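Epoxide hydrolase (Aspergillus niger, PDB 3G02) probably hydrolyses epoxides to vicinal diols within an alpha/beta hydrolase fold, here in a form evolved for enantioselectivity. Local coordinates at residues A[231-245]-A[346-358]. The protein carries 9 engineered substitutions. Residues are numbered along the deposited sequence; the frame is centred on the assembly and turned at random. Where two conformers were deposited one is given.
Engineered in segment 346-358: Val351 (natural residue Cys).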
loop_
_atom_site.group_PDB
_atom_site.type_symbol
_atom_site.label_atom_id
_atom_site.label_comp_id
_atom_site.label_asym_id
_atom_site.label_seq_id
_atom_site.Cartn_x
_atom_site.Cartn_y
_atom_site.Cartn_z
ATOM N N LEU A 231 7.802 32.142 -7.988
ATOM C CA LEU A 231 7.884 31.196 -9.098
ATOM C C LEU A 231 7.004 31.613 -10.268
ATOM O O LEU A 231 5.961 32.236 -10.076
ATOM C CB LEU A 231 7.501 29.788 -8.628
ATOM C CG LEU A 231 8.296 29.206 -7.457
ATOM C CD1 LEU A 231 7.778 27.812 -7.138
ATOM C CD2 LEU A 231 9.794 29.174 -7.743
ATOM N N SER A 232 7.432 31.254 -11.476
ATOM C CA SER A 232 6.649 31.502 -12.686
ATOM C C SER A 232 5.356 30.685 -12.674
ATOM O O SER A 232 5.233 29.719 -11.915
ATOM C CB SER A 232 7.471 31.171 -13.932
ATOM O OG SER A 232 7.663 29.771 -14.061
ATOM N N ALA A 233 4.396 31.077 -13.507
ATOM C CA ALA A 233 3.126 30.355 -13.615
ATOM C C ALA A 233 3.352 28.871 -13.916
ATOM O O ALA A 233 2.715 28.008 -13.307
ATOM C CB ALA A 233 2.238 30.991 -14.676
ATOM N N ALA A 234 4.270 28.592 -14.843
ATOM C CA ALA A 234 4.651 27.223 -15.199
ATOM C C ALA A 234 5.283 26.492 -14.015
ATOM O O ALA A 234 4.991 25.320 -13.778
ATOM C CB ALA A 234 5.600 27.224 -16.390
ATOM N N GLU A 235 6.146 27.188 -13.276
ATOM C CA GLU A 235 6.805 26.600 -12.111
ATOM C C GLU A 235 5.809 26.293 -10.992
ATOM O O GLU A 235 5.930 25.263 -10.323
ATOM C CB GLU A 235 7.946 27.490 -11.617
ATOM C CG GLU A 235 9.164 27.460 -12.536
ATOM C CD GLU A 235 10.202 28.514 -12.199
ATOM O OE1 GLU A 235 9.856 29.519 -11.538
ATOM O OE2 GLU A 235 11.369 28.334 -12.610
ATOM N N LYS A 236 4.823 27.173 -10.814
ATOM C CA LYS A 236 3.729 26.956 -9.863
ATOM C C LYS A 236 2.889 25.730 -10.211
ATOM O O LYS A 236 2.448 25.007 -9.315
ATOM C CB LYS A 236 2.818 28.180 -9.773
ATOM C CG LYS A 236 3.406 29.340 -9.009
ATOM C CD LYS A 236 2.311 30.317 -8.609
ATOM C CE LYS A 236 2.890 31.644 -8.149
ATOM N NZ LYS A 236 3.350 32.474 -9.302
ATOM N N GLU A 237 2.658 25.514 -11.506
ATOM C CA GLU A 237 1.964 24.317 -11.976
ATOM C C GLU A 237 2.745 23.070 -11.569
ATOM O O GLU A 237 2.151 22.078 -11.134
ATOM C CB GLU A 237 1.762 24.353 -13.492
ATOM C CG GLU A 237 0.696 25.338 -13.955
ATOM C CD GLU A 237 0.631 25.488 -15.468
ATOM O OE1 GLU A 237 1.509 24.949 -16.183
ATOM O OE2 GLU A 237 -0.311 26.154 -15.949
ATOM N N GLY A 238 4.071 23.144 -11.688
ATOM C CA GLY A 238 4.966 22.061 -11.285
ATOM C C GLY A 238 4.844 21.741 -9.807
ATOM O O GLY A 238 4.787 20.569 -9.416
ATOM N N ILE A 239 4.794 22.785 -8.982
ATOM C CA ILE A 239 4.599 22.619 -7.543
ATOM C C ILE A 239 3.237 21.984 -7.241
ATOM O O ILE A 239 3.130 21.136 -6.357
ATOM C CB ILE A 239 4.779 23.963 -6.773
ATOM C CG1 ILE A 239 6.197 24.521 -6.981
ATOM C CG2 ILE A 239 4.450 23.805 -5.284
ATOM C CD1 ILE A 239 7.323 23.565 -6.642
ATOM N N ALA A 240 2.209 22.385 -7.985
ATOM C CA ALA A 240 0.873 21.799 -7.851
ATOM C C ALA A 240 0.890 20.299 -8.144
ATOM O O ALA A 240 0.282 19.516 -7.411
ATOM C CB ALA A 240 -0.118 22.510 -8.764
ATOM N N ARG A 241 1.591 19.906 -9.205
ATOM C CA ARG A 241 1.738 18.481 -9.537
ATOM C C ARG A 241 2.506 17.746 -8.438
ATOM O O ARG A 241 2.153 16.617 -8.074
ATOM C CB ARG A 241 2.393 18.293 -10.910
ATOM C CG ARG A 241 1.564 18.871 -12.061
ATOM C CD ARG A 241 2.050 18.409 -13.434
ATOM N NE ARG A 241 3.433 18.803 -13.710
ATOM C CZ ARG A 241 3.802 19.994 -14.181
ATOM N NH1 ARG A 241 2.895 20.928 -14.437
ATOM N NH2 ARG A 241 5.087 20.252 -14.398
ATOM N N MET A 242 3.599 18.351 -7.971
ATOM C CA MET A 242 4.442 17.757 -6.930
ATOM C C MET A 242 3.614 17.477 -5.676
ATOM O O MET A 242 3.700 16.407 -5.068
ATOM C CB MET A 242 5.592 18.704 -6.589
ATOM C CG MET A 242 6.345 18.343 -5.321
ATOM S SD MET A 242 7.283 19.737 -4.694
ATOM C CE MET A 242 5.992 20.693 -3.906
ATOM N N GLU A 243 2.796 18.465 -5.305
ATOM C CA GLU A 243 1.919 18.386 -4.130
ATOM C C GLU A 243 0.864 17.285 -4.261
ATOM O O GLU A 243 0.643 16.529 -3.311
ATOM C CB GLU A 243 1.248 19.737 -3.856
ATOM C CG GLU A 243 2.164 20.787 -3.232
ATOM C CD GLU A 243 1.528 22.173 -3.153
ATOM O OE1 GLU A 243 0.387 22.354 -3.631
ATOM O OE2 GLU A 243 2.183 23.090 -2.613
ATOM N N LYS A 244 0.222 17.204 -5.429
ATOM C CA LYS A 244 -0.707 16.110 -5.735
ATOM C C LYS A 244 -0.011 14.754 -5.636
ATOM O O LYS A 244 -0.574 13.799 -5.083
ATOM C CB LYS A 244 -1.350 16.276 -7.116
ATOM C CG LYS A 244 -2.280 15.118 -7.478
ATOM C CD LYS A 244 -3.035 15.348 -8.760
ATOM C CE LYS A 244 -4.012 14.206 -9.010
ATOM N NZ LYS A 244 -4.789 14.421 -10.258
ATOM N N PHE A 245 1.210 14.660 -6.158
ATOM C CA PHE A 245 1.962 13.415 -6.040
ATOM C C PHE A 245 2.223 13.050 -4.581
ATOM O O PHE A 245 2.090 11.889 -4.188
ATOM C CB PHE A 245 3.286 13.468 -6.804
ATOM C CG PHE A 245 4.119 12.226 -6.635
ATOM C CD1 PHE A 245 3.832 11.075 -7.369
ATOM C CD2 PHE A 245 5.160 12.194 -5.716
ATOM C CE1 PHE A 245 4.587 9.919 -7.200
ATOM C CE2 PHE A 245 5.926 11.038 -5.540
ATOM C CZ PHE A 245 5.631 9.902 -6.281
ATOM N N PHE A 346 12.505 17.422 -16.471
ATOM C CA PHE A 346 11.432 16.913 -17.316
ATOM C C PHE A 346 10.091 17.227 -16.650
ATOM O O PHE A 346 9.917 16.968 -15.458
ATOM C CB PHE A 346 11.620 15.415 -17.575
ATOM C CG PHE A 346 12.873 15.098 -18.337
ATOM C CD1 PHE A 346 12.883 15.139 -19.731
ATOM C CD2 PHE A 346 14.057 14.788 -17.670
ATOM C CE1 PHE A 346 14.041 14.861 -20.444
ATOM C CE2 PHE A 346 15.224 14.506 -18.379
ATOM C CZ PHE A 346 15.213 14.541 -19.768
ATOM N N PRO A 347 9.146 17.811 -17.411
ATOM C CA PRO A 347 7.978 18.456 -16.803
ATOM C C PRO A 347 6.963 17.501 -16.185
ATOM O O PRO A 347 6.249 17.891 -15.258
ATOM C CB PRO A 347 7.347 19.214 -17.977
ATOM C CG PRO A 347 7.744 18.443 -19.174
ATOM C CD PRO A 347 9.118 17.899 -18.882
ATOM N N LYS A 348 6.896 16.272 -16.693
ATOM C CA LYS A 348 5.932 15.292 -16.192
ATOM C C LYS A 348 6.567 14.311 -15.218
ATOM O O LYS A 348 6.030 13.233 -14.952
ATOM C CB LYS A 348 5.220 14.577 -17.344
ATOM C CG LYS A 348 4.279 15.502 -18.100
ATOM C CD LYS A 348 3.415 14.763 -19.093
ATOM C CE LYS A 348 2.561 15.748 -19.876
ATOM N NZ LYS A 348 1.675 15.074 -20.862
ATOM N N ASP A 349 7.715 14.698 -14.673
ATOM C CA ASP A 349 8.315 13.952 -13.577
ATOM C C ASP A 349 7.433 14.093 -12.329
ATOM O O ASP A 349 6.493 14.888 -12.312
ATOM C CB ASP A 349 9.734 14.446 -13.308
ATOM C CG ASP A 349 10.650 13.349 -12.790
ATOM O OD1 ASP A 349 10.160 12.373 -12.177
ATOM O OD2 ASP A 349 11.872 13.466 -12.984
ATOM N N LEU A 350 7.741 13.318 -11.294
ATOM C CA LEU A 350 6.856 13.176 -10.134
ATOM C C LEU A 350 6.767 14.427 -9.275
ATOM O O LEU A 350 5.686 14.803 -8.822
ATOM C CB LEU A 350 7.301 11.994 -9.262
ATOM C CG LEU A 350 7.543 10.671 -9.993
ATOM C CD1 LEU A 350 8.006 9.601 -9.021
ATOM C CD2 LEU A 350 6.279 10.238 -10.718
ATOM N N VAL A 351 7.910 15.066 -9.054
ATOM C CA VAL A 351 8.001 16.170 -8.107
ATOM C C VAL A 351 8.813 17.299 -8.750
ATOM O O VAL A 351 9.958 17.554 -8.365
ATOM C CB VAL A 351 8.581 15.694 -6.749
ATOM C CG1 VAL A 351 7.539 14.879 -5.989
ATOM C CG2 VAL A 351 9.844 14.854 -6.945
ATOM N N PRO A 352 8.216 17.966 -9.756
ATOM C CA PRO A 352 8.966 18.881 -10.618
ATOM C C PRO A 352 9.252 20.239 -9.979
ATOM O O PRO A 352 8.657 21.256 -10.355
ATOM C CB PRO A 352 8.086 18.995 -11.870
ATOM C CG PRO A 352 6.709 18.649 -11.424
ATOM C CD PRO A 352 6.793 17.880 -10.136
ATOM N N VAL A 353 10.176 20.230 -9.020
ATOM C CA VAL A 353 10.644 21.439 -8.345
ATOM C C VAL A 353 11.450 22.300 -9.324
ATOM O O VAL A 353 12.116 21.764 -10.213
ATOM C CB VAL A 353 11.475 21.114 -7.065
ATOM C CG1 VAL A 353 10.579 20.531 -5.986
ATOM C CG2 VAL A 353 12.633 20.170 -7.367
ATOM N N PRO A 354 11.369 23.638 -9.179
ATOM C CA PRO A 354 11.985 24.545 -10.147
ATOM C C PRO A 354 13.492 24.726 -9.952
ATOM O O PRO A 354 14.034 24.370 -8.903
ATOM C CB PRO A 354 11.265 25.865 -9.872
ATOM C CG PRO A 354 10.979 25.822 -8.420
ATOM C CD PRO A 354 10.680 24.376 -8.103
ATOM N N ARG A 355 14.141 25.304 -10.961
ATOM C CA ARG A 355 15.571 25.600 -10.931
ATOM C C ARG A 355 16.010 26.354 -9.668
ATOM O O ARG A 355 17.005 25.986 -9.045
ATOM C CB ARG A 355 15.980 26.384 -12.185
ATOM C CG ARG A 355 17.460 26.728 -12.239
ATOM C CD ARG A 355 17.843 27.444 -13.523
ATOM N NE ARG A 355 19.278 27.725 -13.550
ATOM C CZ ARG A 355 19.983 27.978 -14.649
ATOM N NH1 ARG A 355 19.399 27.985 -15.840
ATOM N NH2 ARG A 355 21.286 28.220 -14.554
ATOM N N SER A 356 15.265 27.396 -9.297
ATOM C CA SER A 356 15.628 28.238 -8.149
ATOM C C SER A 356 15.593 27.491 -6.811
ATOM O O SER A 356 16.231 27.911 -5.843
ATOM C CB SER A 356 14.740 29.482 -8.090
ATOM O OG SER A 356 13.388 29.134 -7.870
ATOM N N TRP A 357 14.844 26.392 -6.759
ATOM C CA TRP A 357 14.816 25.541 -5.574
ATOM C C TRP A 357 15.984 24.565 -5.609
ATOM O O TRP A 357 16.696 24.405 -4.621
ATOM C CB TRP A 357 13.495 24.780 -5.494
ATOM C CG TRP A 357 12.331 25.584 -4.985
ATOM C CD1 TRP A 357 12.218 26.950 -4.942
ATOM C CD2 TRP A 357 11.097 25.065 -4.483
ATOM N NE1 TRP A 357 10.995 27.308 -4.424
ATOM C CE2 TRP A 357 10.287 26.170 -4.134
ATOM C CE3 TRP A 357 10.601 23.769 -4.274
ATOM C CZ2 TRP A 357 9.004 26.019 -3.595
ATOM C CZ3 TRP A 357 9.325 23.619 -3.740
ATOM C CH2 TRP A 357 8.541 24.740 -3.408
ATOM N N ILE A 358 16.183 23.923 -6.759
ATOM C CA ILE A 358 17.288 22.984 -6.950
ATOM C C ILE A 358 18.644 23.665 -6.710
ATOM O O ILE A 358 19.560 23.068 -6.143
ATOM C CB ILE A 358 17.222 22.335 -8.357
ATOM C CG1 ILE A 358 15.925 21.531 -8.497
ATOM C CG2 ILE A 358 18.442 21.449 -8.618
ATOM C CD1 ILE A 358 15.502 21.268 -9.921
HETATM O O HOH W 1 8.242 23.800 -10.931
HETATM O O HOH W 2 13.379 28.838 -10.967
HETATM O O HOH W 3 12.685 25.969 -13.257
HETATM O O HOH W 4 4.270 16.178 -12.921
#
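Pro347 O, in the beta turn that follows strand 340-345, takes a weak hydrogen bond from Arg241 NH2 at 2.8 Å, bent to 129°. Helix 233-248 packs here along the loop leaving that strand. The arginine chain turns at chi3 (-60°), laying the guanidinium over Gly238 CA, and a water in its plane carries NE on to Asp349 O. Asp349 gives OD1 to His375 ND1 and is probably the histidine's acid partner. Leu350, beside the predicted active-site residues His375 and Asp193, sets CB squarely over the centre of the Phe245 ring, 3.8 Å from the centroid, a CH-pi contact, while its CD1 reaches Phe245 CZ. The engineered Val351 directs CG1 between Phe245 CD2 and Met242 CG. Pro352, centre of an inverse gamma turn, brings its CG to 3.4 Å from Gly238 O; with no side chain on Gly238, the Pro352 carbonyl can lie close against the helix at its CA, and a water joins Pro352 O to Glu235 O. Val353 CG1 meets Met242 SD in one of that residue's two conformers. Pro354, the N-cap of the short helix 355-358, is lapped by Glu235, Leu231 and Ile239, its CB lying 3.7 Å from Glu235 CD. Two waters link Glu235 OE2 to the backbone N of Arg355 and of Ser356, while OE1 accepts from Ser232 N and Ser232 OG from Glu235 N, a capping box. Chi1 of Ile239 (-60°) swings CG1 across toward 346-358, carrying CD1 over the six-membered ring of Trp357, 3.9 Å from its centroid; the indole NE1 is bonded to Pro226 O. Apolar packing thus runs the length of the interface, its polar links mostly water-mediated. Glu235's negative charge would probably suit the N-terminal end of helix 233-248 and, through water, the N-H groups opening 355-358.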